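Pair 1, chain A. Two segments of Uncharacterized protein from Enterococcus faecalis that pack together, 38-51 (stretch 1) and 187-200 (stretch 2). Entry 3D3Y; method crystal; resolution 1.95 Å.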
# COMPACT_ATOMS: atom_id res chain seq x y z
N GLU A 38 15.47 4.73 -7.73
CA GLU A 38 15.89 6.09 -8.12
C GLU A 38 14.81 7.17 -7.88
O GLU A 38 15.14 8.34 -7.82
CB GLU A 38 16.41 6.13 -9.58
CG GLU A 38 17.64 5.21 -9.79
CD GLU A 38 18.12 5.10 -11.25
OE1 GLU A 38 17.49 5.70 -12.18
OE2 GLU A 38 19.13 4.38 -11.48
N THR A 39 13.53 6.77 -7.78
CA THR A 39 12.44 7.74 -7.68
C THR A 39 11.48 7.55 -6.49
O THR A 39 10.60 8.36 -6.31
CB THR A 39 11.55 7.78 -8.93
OG1 THR A 39 10.86 6.54 -9.07
CG2 THR A 39 12.40 8.10 -10.22
N ILE A 40 11.65 6.50 -5.69
CA ILE A 40 10.71 6.27 -4.57
C ILE A 40 10.71 7.41 -3.56
O ILE A 40 9.66 7.93 -3.18
CB ILE A 40 11.00 4.92 -3.86
CG1 ILE A 40 10.56 3.75 -4.75
CG2 ILE A 40 10.28 4.80 -2.49
CD1 ILE A 40 11.20 2.37 -4.37
N THR A 41 11.89 7.79 -3.09
CA THR A 41 12.02 8.86 -2.12
C THR A 41 11.64 10.21 -2.75
O THR A 41 11.04 11.07 -2.08
CB THR A 41 13.48 8.95 -1.55
OG1 THR A 41 13.82 7.72 -0.90
CG2 THR A 41 13.59 10.11 -0.55
N LYS A 42 11.98 10.38 -4.02
CA LYS A 42 11.58 11.59 -4.75
C LYS A 42 10.06 11.72 -4.79
O LYS A 42 9.50 12.78 -4.48
CB LYS A 42 12.14 11.56 -6.18
CG LYS A 42 13.64 11.91 -6.25
CD LYS A 42 14.13 11.77 -7.66
CE LYS A 42 15.63 12.13 -7.77
NZ LYS A 42 16.37 10.93 -7.29
N ARG A 43 9.38 10.64 -5.16
CA ARG A 43 7.91 10.64 -5.17
C ARG A 43 7.35 10.93 -3.79
O ARG A 43 6.40 11.71 -3.63
CB ARG A 43 7.37 9.31 -5.71
CG ARG A 43 7.65 9.17 -7.20
CD ARG A 43 7.44 7.76 -7.74
NE ARG A 43 6.03 7.34 -7.89
CZ ARG A 43 5.22 7.69 -8.89
NH1 ARG A 43 5.63 8.57 -9.81
NH2 ARG A 43 3.97 7.20 -8.95
N THR A 44 7.88 10.26 -2.78
CA THR A 44 7.43 10.51 -1.39
C THR A 44 7.54 11.98 -0.97
O THR A 44 6.57 12.55 -0.41
CB THR A 44 8.17 9.60 -0.39
OG1 THR A 44 7.99 8.26 -0.81
CG2 THR A 44 7.67 9.75 1.06
N LEU A 45 8.70 12.57 -1.18
CA LEU A 45 8.90 13.98 -0.81
C LEU A 45 8.03 14.92 -1.66
O LEU A 45 7.46 15.90 -1.16
CB LEU A 45 10.38 14.39 -0.93
CG LEU A 45 10.76 15.85 -0.58
CD1 LEU A 45 10.25 16.23 0.87
CD2 LEU A 45 12.28 16.00 -0.65
N LEU A 46 7.96 14.63 -2.95
CA LEU A 46 7.10 15.39 -3.85
C LEU A 46 5.64 15.43 -3.36
O LEU A 46 4.97 16.45 -3.46
CB LEU A 46 7.17 14.81 -5.25
CG LEU A 46 6.41 15.63 -6.30
CD1 LEU A 46 6.99 17.08 -6.46
CD2 LEU A 46 6.46 14.89 -7.63
N SER A 47 5.14 14.30 -2.87
CA SER A 47 3.77 14.28 -2.39
C SER A 47 3.59 15.30 -1.24
O SER A 47 2.53 15.94 -1.14
CB SER A 47 3.34 12.86 -1.98
OG SER A 47 3.89 12.48 -0.73
N SER A 48 4.61 15.46 -0.39
CA SER A 48 4.51 16.48 0.66
C SER A 48 4.61 17.90 0.09
O SER A 48 3.90 18.78 0.52
CB SER A 48 5.61 16.33 1.70
OG SER A 48 5.30 15.26 2.55
N LEU A 49 5.44 18.08 -0.92
CA LEU A 49 5.66 19.41 -1.48
C LEU A 49 4.40 19.89 -2.18
O LEU A 49 3.99 21.07 -1.98
CB LEU A 49 6.85 19.43 -2.44
CG LEU A 49 8.24 19.16 -1.83
CD1 LEU A 49 9.30 18.87 -2.90
CD2 LEU A 49 8.73 20.35 -0.96
N MSE A 50 3.77 19.01 -2.95
CA MSE A 50 2.63 19.43 -3.76
C MSE A 50 1.36 19.63 -2.93
O MSE A 50 0.43 20.32 -3.35
CB MSE A 50 2.40 18.46 -4.91
CG MSE A 50 3.60 18.51 -5.89
SE MSE A 50 3.28 17.27 -7.34
CE MSE A 50 1.57 17.94 -8.00
N GLU A 51 1.34 19.03 -1.74
CA GLU A 51 0.19 19.12 -0.83
C GLU A 51 0.20 20.39 0.03
O GLU A 51 -0.87 20.95 0.32
CB GLU A 51 0.22 17.89 0.09
CG GLU A 51 -0.90 17.80 1.09
CD GLU A 51 -0.71 16.60 2.02
OE1 GLU A 51 0.23 16.62 2.82
OE2 GLU A 51 -1.48 15.62 1.91
N SER A 187 16.50 18.79 -7.66
CA SER A 187 16.21 17.40 -7.96
C SER A 187 14.71 17.10 -7.92
O SER A 187 14.17 16.37 -8.79
CB SER A 187 17.02 16.43 -7.06
OG SER A 187 16.53 16.40 -5.72
N LEU A 188 14.02 17.70 -6.96
CA LEU A 188 12.56 17.52 -6.84
C LEU A 188 11.74 18.22 -7.92
O LEU A 188 10.74 17.66 -8.37
CB LEU A 188 12.01 17.92 -5.45
CG LEU A 188 11.81 16.75 -4.48
CD1 LEU A 188 10.73 15.84 -5.02
CD2 LEU A 188 13.14 15.98 -4.33
N ALA A 189 12.16 19.43 -8.32
CA ALA A 189 11.55 20.14 -9.44
C ALA A 189 11.80 19.39 -10.76
O ALA A 189 10.91 19.29 -11.61
CB ALA A 189 12.09 21.55 -9.54
N ALA A 190 13.02 18.89 -10.94
CA ALA A 190 13.29 18.06 -12.10
C ALA A 190 12.41 16.80 -12.09
O ALA A 190 11.84 16.42 -13.13
CB ALA A 190 14.79 17.70 -12.19
N TYR A 191 12.30 16.17 -10.93
CA TYR A 191 11.50 14.95 -10.84
C TYR A 191 10.01 15.25 -11.13
O TYR A 191 9.36 14.52 -11.91
CB TYR A 191 11.69 14.17 -9.50
CG TYR A 191 10.80 12.96 -9.59
CD1 TYR A 191 11.08 11.96 -10.55
CD2 TYR A 191 9.60 12.89 -8.87
CE1 TYR A 191 10.23 10.90 -10.75
CE2 TYR A 191 8.71 11.80 -9.05
CZ TYR A 191 9.05 10.82 -9.99
OH TYR A 191 8.24 9.75 -10.22
N TYR A 192 9.47 16.30 -10.51
CA TYR A 192 8.10 16.74 -10.81
C TYR A 192 7.83 16.74 -12.33
O TYR A 192 6.82 16.19 -12.81
CB TYR A 192 7.83 18.14 -10.25
CG TYR A 192 6.63 18.79 -10.89
CD1 TYR A 192 5.32 18.45 -10.50
CD2 TYR A 192 6.80 19.76 -11.90
CE1 TYR A 192 4.20 19.05 -11.11
CE2 TYR A 192 5.70 20.36 -12.51
CZ TYR A 192 4.40 20.00 -12.10
OH TYR A 192 3.33 20.59 -12.73
N GLN A 193 8.75 17.32 -13.09
CA GLN A 193 8.56 17.44 -14.54
C GLN A 193 8.53 16.08 -15.22
O GLN A 193 7.77 15.86 -16.15
CB GLN A 193 9.66 18.31 -15.15
CG GLN A 193 9.33 19.77 -14.99
CD GLN A 193 10.53 20.66 -15.22
OE1 GLN A 193 10.95 20.87 -16.37
NE2 GLN A 193 11.08 21.20 -14.13
N LYS A 194 9.39 15.18 -14.75
CA LYS A 194 9.45 13.81 -15.30
C LYS A 194 8.20 12.98 -14.95
O LYS A 194 7.61 12.35 -15.82
CB LYS A 194 10.74 13.09 -14.84
CG LYS A 194 10.85 11.64 -15.34
CD LYS A 194 12.03 10.85 -14.74
CE LYS A 194 12.44 9.71 -15.68
NZ LYS A 194 13.13 10.18 -16.93
N MSE A 195 7.77 13.01 -13.68
CA MSE A 195 6.51 12.37 -13.30
C MSE A 195 5.34 12.89 -14.15
O MSE A 195 4.58 12.10 -14.71
CB MSE A 195 6.18 12.54 -11.83
CG MSE A 195 4.92 11.73 -11.43
SE MSE A 195 4.48 11.89 -9.58
CE MSE A 195 3.53 13.55 -9.72
N LEU A 196 5.23 14.21 -14.30
CA LEU A 196 4.10 14.79 -15.00
C LEU A 196 4.09 14.35 -16.47
O LEU A 196 3.03 14.05 -17.00
CB LEU A 196 4.04 16.32 -14.84
CG LEU A 196 2.70 17.02 -15.20
CD1 LEU A 196 1.48 16.54 -14.41
CD2 LEU A 196 2.77 18.56 -15.18
N ALA A 197 5.27 14.28 -17.08
CA ALA A 197 5.38 13.89 -18.48
C ALA A 197 5.29 12.38 -18.77
O ALA A 197 4.90 12.00 -19.85
CB ALA A 197 6.64 14.48 -19.08
N GLU A 198 5.65 11.53 -17.81
CA GLU A 198 5.89 10.09 -18.07
C GLU A 198 4.93 9.06 -17.42
O GLU A 198 4.75 7.96 -17.95
CB GLU A 198 7.35 9.72 -17.73
CG GLU A 198 8.38 10.69 -18.32
CD GLU A 198 9.81 10.16 -18.37
OE1 GLU A 198 10.17 9.22 -17.61
OE2 GLU A 198 10.58 10.70 -19.17
N ASP A 199 4.33 9.39 -16.29
CA ASP A 199 3.56 8.39 -15.55
C ASP A 199 2.24 8.11 -16.27
O ASP A 199 1.69 9.00 -16.93
CB ASP A 199 3.24 8.86 -14.12
CG ASP A 199 4.40 8.64 -13.11
OD1 ASP A 199 5.61 8.52 -13.47
OD2 ASP A 199 4.06 8.64 -11.89
N GLN A 200 1.74 6.88 -16.12
CA GLN A 200 0.35 6.59 -16.50
C GLN A 200 -0.54 7.26 -15.47
O GLN A 200 -0.29 7.17 -14.26
CB GLN A 200 0.09 5.08 -16.58
CG GLN A 200 0.76 4.41 -17.82
CD GLN A 200 2.28 4.55 -17.78
OE1 GLN A 200 2.93 4.18 -16.79
NE2 GLN A 200 2.85 5.09 -18.85

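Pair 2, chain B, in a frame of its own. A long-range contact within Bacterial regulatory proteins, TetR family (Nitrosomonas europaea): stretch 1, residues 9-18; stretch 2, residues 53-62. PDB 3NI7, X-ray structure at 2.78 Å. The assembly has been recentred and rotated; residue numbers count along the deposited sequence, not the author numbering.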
# COMPACT_ATOMS: atom_id res chain seq x y z
N ARG B 9 -8.38 -13.71 27.33
CA ARG B 9 -7.67 -13.46 26.08
C ARG B 9 -7.47 -11.95 25.89
O ARG B 9 -6.38 -11.49 25.54
CB ARG B 9 -8.42 -14.03 24.89
CG ARG B 9 -7.60 -13.95 23.55
CD ARG B 9 -8.32 -14.60 22.33
NE ARG B 9 -8.32 -16.06 22.43
N ASP B 10 -8.54 -11.19 26.12
CA ASP B 10 -8.55 -9.76 25.90
C ASP B 10 -7.59 -8.99 26.82
O ASP B 10 -6.94 -8.00 26.39
CB ASP B 10 -9.97 -9.24 26.10
CG ASP B 10 -10.94 -9.76 25.03
OD1 ASP B 10 -10.52 -10.48 24.08
OD2 ASP B 10 -12.15 -9.43 25.12
N ALA B 11 -7.54 -9.45 28.09
CA ALA B 11 -6.64 -8.88 29.08
C ALA B 11 -5.18 -9.07 28.67
O ALA B 11 -4.33 -8.21 28.92
CB ALA B 11 -6.91 -9.48 30.37
N ILE B 12 -4.91 -10.19 28.02
CA ILE B 12 -3.57 -10.42 27.48
C ILE B 12 -3.30 -9.35 26.43
O ILE B 12 -2.34 -8.61 26.52
CB ILE B 12 -3.42 -11.87 26.85
CG1 ILE B 12 -3.53 -12.94 27.93
CG2 ILE B 12 -2.09 -12.04 26.12
CD1 ILE B 12 -4.09 -14.26 27.39
N VAL B 13 -4.17 -9.24 25.45
CA VAL B 13 -3.93 -8.29 24.38
C VAL B 13 -3.74 -6.89 24.95
O VAL B 13 -2.74 -6.23 24.66
CB VAL B 13 -5.08 -8.27 23.35
CG1 VAL B 13 -4.82 -7.21 22.37
CG2 VAL B 13 -5.16 -9.60 22.61
N ASP B 14 -4.68 -6.47 25.79
CA ASP B 14 -4.56 -5.15 26.42
C ASP B 14 -3.19 -5.02 27.01
O ASP B 14 -2.52 -4.01 26.83
CB ASP B 14 -5.58 -4.97 27.52
CG ASP B 14 -6.98 -4.93 26.99
OD1 ASP B 14 -7.17 -4.81 25.76
OD2 ASP B 14 -7.92 -5.04 27.79
N THR B 15 -2.79 -6.04 27.74
CA THR B 15 -1.55 -5.99 28.50
C THR B 15 -0.39 -5.85 27.56
O THR B 15 0.49 -5.00 27.74
CB THR B 15 -1.40 -7.25 29.34
OG1 THR B 15 -2.31 -7.15 30.44
CG2 THR B 15 0.05 -7.43 29.85
N ALA B 16 -0.41 -6.70 26.55
CA ALA B 16 0.62 -6.74 25.53
C ALA B 16 0.79 -5.34 24.94
O ALA B 16 1.90 -4.85 24.63
CB ALA B 16 0.21 -7.67 24.45
N VAL B 17 -0.34 -4.71 24.75
CA VAL B 17 -0.38 -3.49 23.98
C VAL B 17 0.09 -2.29 24.83
O VAL B 17 0.98 -1.52 24.41
CB VAL B 17 -1.76 -3.37 23.38
CG1 VAL B 17 -2.42 -2.11 23.79
CG2 VAL B 17 -1.63 -3.51 21.92
N GLU B 18 -0.42 -2.19 26.05
CA GLU B 18 0.15 -1.27 27.03
C GLU B 18 1.66 -1.43 27.18
O GLU B 18 2.39 -0.47 26.99
CB GLU B 18 -0.58 -1.42 28.35
CG GLU B 18 -1.87 -0.64 28.29
CD GLU B 18 -2.99 -1.17 29.15
OE1 GLU B 18 -2.96 -0.93 30.40
OE2 GLU B 18 -3.91 -1.81 28.54
N GLU B 53 0.72 -14.10 16.99
CA GLU B 53 -0.67 -14.46 17.27
C GLU B 53 -1.40 -13.29 17.88
O GLU B 53 -2.60 -13.18 17.71
CB GLU B 53 -0.76 -15.71 18.16
CG GLU B 53 -0.43 -16.99 17.41
CD GLU B 53 -0.49 -18.26 18.28
OE1 GLU B 53 -0.94 -18.20 19.47
OE2 GLU B 53 -0.07 -19.35 17.78
N LEU B 54 -0.67 -12.42 18.59
CA LEU B 54 -1.24 -11.22 19.23
C LEU B 54 -1.65 -10.11 18.22
O LEU B 54 -2.67 -9.41 18.37
CB LEU B 54 -0.25 -10.65 20.25
CG LEU B 54 0.10 -11.50 21.49
CD1 LEU B 54 1.51 -11.19 21.98
CD2 LEU B 54 -0.89 -11.22 22.60
N ILE B 55 -0.82 -9.93 17.21
CA ILE B 55 -1.12 -9.02 16.15
C ILE B 55 -2.46 -9.42 15.56
O ILE B 55 -3.39 -8.58 15.43
CB ILE B 55 -0.02 -9.00 15.07
CG1 ILE B 55 1.33 -8.68 15.72
CG2 ILE B 55 -0.39 -7.93 13.95
CD1 ILE B 55 2.44 -8.38 14.77
N ASP B 56 -2.59 -10.70 15.24
CA ASP B 56 -3.87 -11.22 14.80
C ASP B 56 -5.01 -10.75 15.69
O ASP B 56 -5.95 -10.10 15.18
CB ASP B 56 -3.88 -12.74 14.74
CG ASP B 56 -3.77 -13.24 13.34
OD1 ASP B 56 -4.01 -12.40 12.44
OD2 ASP B 56 -3.47 -14.46 13.13
N ALA B 57 -4.93 -11.07 17.00
CA ALA B 57 -6.01 -10.69 17.94
C ALA B 57 -6.31 -9.16 17.93
O ALA B 57 -7.47 -8.72 18.05
CB ALA B 57 -5.70 -11.13 19.27
N TRP B 58 -5.27 -8.36 17.73
CA TRP B 58 -5.43 -6.92 17.71
C TRP B 58 -6.28 -6.49 16.50
O TRP B 58 -7.22 -5.66 16.60
CB TRP B 58 -4.05 -6.25 17.62
CG TRP B 58 -4.07 -4.78 17.78
CD1 TRP B 58 -3.62 -3.87 16.90
CD2 TRP B 58 -4.55 -4.05 18.90
NE1 TRP B 58 -3.77 -2.60 17.41
CE2 TRP B 58 -4.36 -2.70 18.64
CE3 TRP B 58 -5.12 -4.42 20.12
CZ2 TRP B 58 -4.73 -1.72 19.51
CZ3 TRP B 58 -5.49 -3.46 20.99
CH2 TRP B 58 -5.30 -2.12 20.69
N PHE B 59 -5.92 -7.03 15.34
CA PHE B 59 -6.64 -6.72 14.12
C PHE B 59 -8.01 -7.38 14.11
O PHE B 59 -8.93 -6.86 13.54
CB PHE B 59 -5.80 -7.08 12.92
CG PHE B 59 -4.68 -6.12 12.69
CD1 PHE B 59 -3.45 -6.30 13.24
CD2 PHE B 59 -4.87 -5.03 11.93
CE1 PHE B 59 -2.41 -5.38 13.02
CE2 PHE B 59 -3.84 -4.11 11.72
CZ PHE B 59 -2.61 -4.31 12.29
N ASP B 60 -8.19 -8.49 14.80
CA ASP B 60 -9.54 -9.03 14.91
C ASP B 60 -10.39 -8.18 15.81
O ASP B 60 -11.61 -8.13 15.65
CB ASP B 60 -9.51 -10.44 15.42
CG ASP B 60 -9.30 -11.41 14.31
OD1 ASP B 60 -9.74 -11.05 13.15
OD2 ASP B 60 -8.74 -12.50 14.56
N ARG B 61 -9.76 -7.53 16.76
CA ARG B 61 -10.55 -6.71 17.65
C ARG B 61 -11.19 -5.57 16.85
O ARG B 61 -12.38 -5.27 17.01
CB ARG B 61 -9.71 -6.20 18.82
CG ARG B 61 -10.55 -5.42 19.79
CD ARG B 61 -9.77 -5.03 20.95
NE ARG B 61 -9.46 -6.18 21.73
CZ ARG B 61 -8.88 -6.13 22.91
NH1 ARG B 61 -8.54 -4.95 23.43
NH2 ARG B 61 -8.60 -7.29 23.57
N ALA B 62 -10.39 -4.94 15.98
CA ALA B 62 -10.91 -3.90 15.05
C ALA B 62 -12.04 -4.46 14.18
O ALA B 62 -13.19 -4.01 14.25
CB ALA B 62 -9.80 -3.39 14.18

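In both pairs two helices pack almost at right angles. The angle between their N-to-C directions is 95° in pair 1 and 105° in pair 2, the signed crossing angle is negative in each, and the axes approach to 10.0 and 10.1 Å. The backbones superpose with an RMSD of 0.7 Å, which places Leu A45, Leu A46, Leu A49 and Met A50 on Ile B12, Val B13, Ala B16 and Val B17, and Leu A188, Tyr A191, Tyr A192 and Met A195 on Leu B54, Ala B57, Trp B58 and Arg B61. Helices crossed this steeply diverge quickly, so the contact depends on a few side chains near the crossing.

The central position of the first helix is Leu A46 in pair 1 and Val B13 in pair 2. Leu A46 is a knob among Leu A188, Tyr A191, Tyr A192 and Met A195; its CD2 lies 3.8 Å from CE of Met A195, a selenomethionine, and its CD1 4.0 Å from CB of Tyr A192. A branched aliphatic chain suits such a pocket because its two methyls can meet different walls. Val B13 is shorter but also branched: its CG2 lies 3.7 Å from CB of Ala B57, while its CG1 reaches the ring edge of Trp B58, 3.6 Å from CE3.

Leu A188 and Leu B54 keep the residue type on the second helix. Leu A188 is a knob among Lys A42, Leu A45, Leu A46 and Leu A49, with its CG 3.6 Å from CD1 of Leu A49. In pair 2 the matching partners are smaller or differently branched: CD2 of Leu B54 lies 3.8 Å from CG2 of Ile B12 and 4.2 Å from CB of Ala B16.

Both pairs have an aromatic residue at the matched position Tyr A192 and Trp B58, but use it differently. The selenium of Met A50 sits at the edge of the Tyr A192 ring, its SE 3.9 Å from CD1. Val B17 instead lays its CG2 over the face of the Trp B58 six-membered ring, 4.0 Å from CZ3, where a compact methyl can rest flat against the broad indole.

The polar solutions differ most. In pair 1 the arginine belongs to the first helix: Arg A43 NH1 donates to Tyr A191 OH at 2.9 Å and, in a salt bridge, to OD2 of Asp A199, just after the second helix, at 2.6 Å. The Tyr A191 ring also receives CB of Lys A42 over one face. In pair 2 an arginine stands on the second helix instead: Arg B61 takes the place of Met A195, and its partners Asp B14 and Asp B10 match Ser A47 and Arg A43. Arg B61 NH1 donates to Asp B14 OD1 at 2.7 Å in a salt bridge, its NH2 makes a weak hydrogen bond to Asp B10 O at 3.3 Å, and the guanidinium lays one face against CG1 of Val B13.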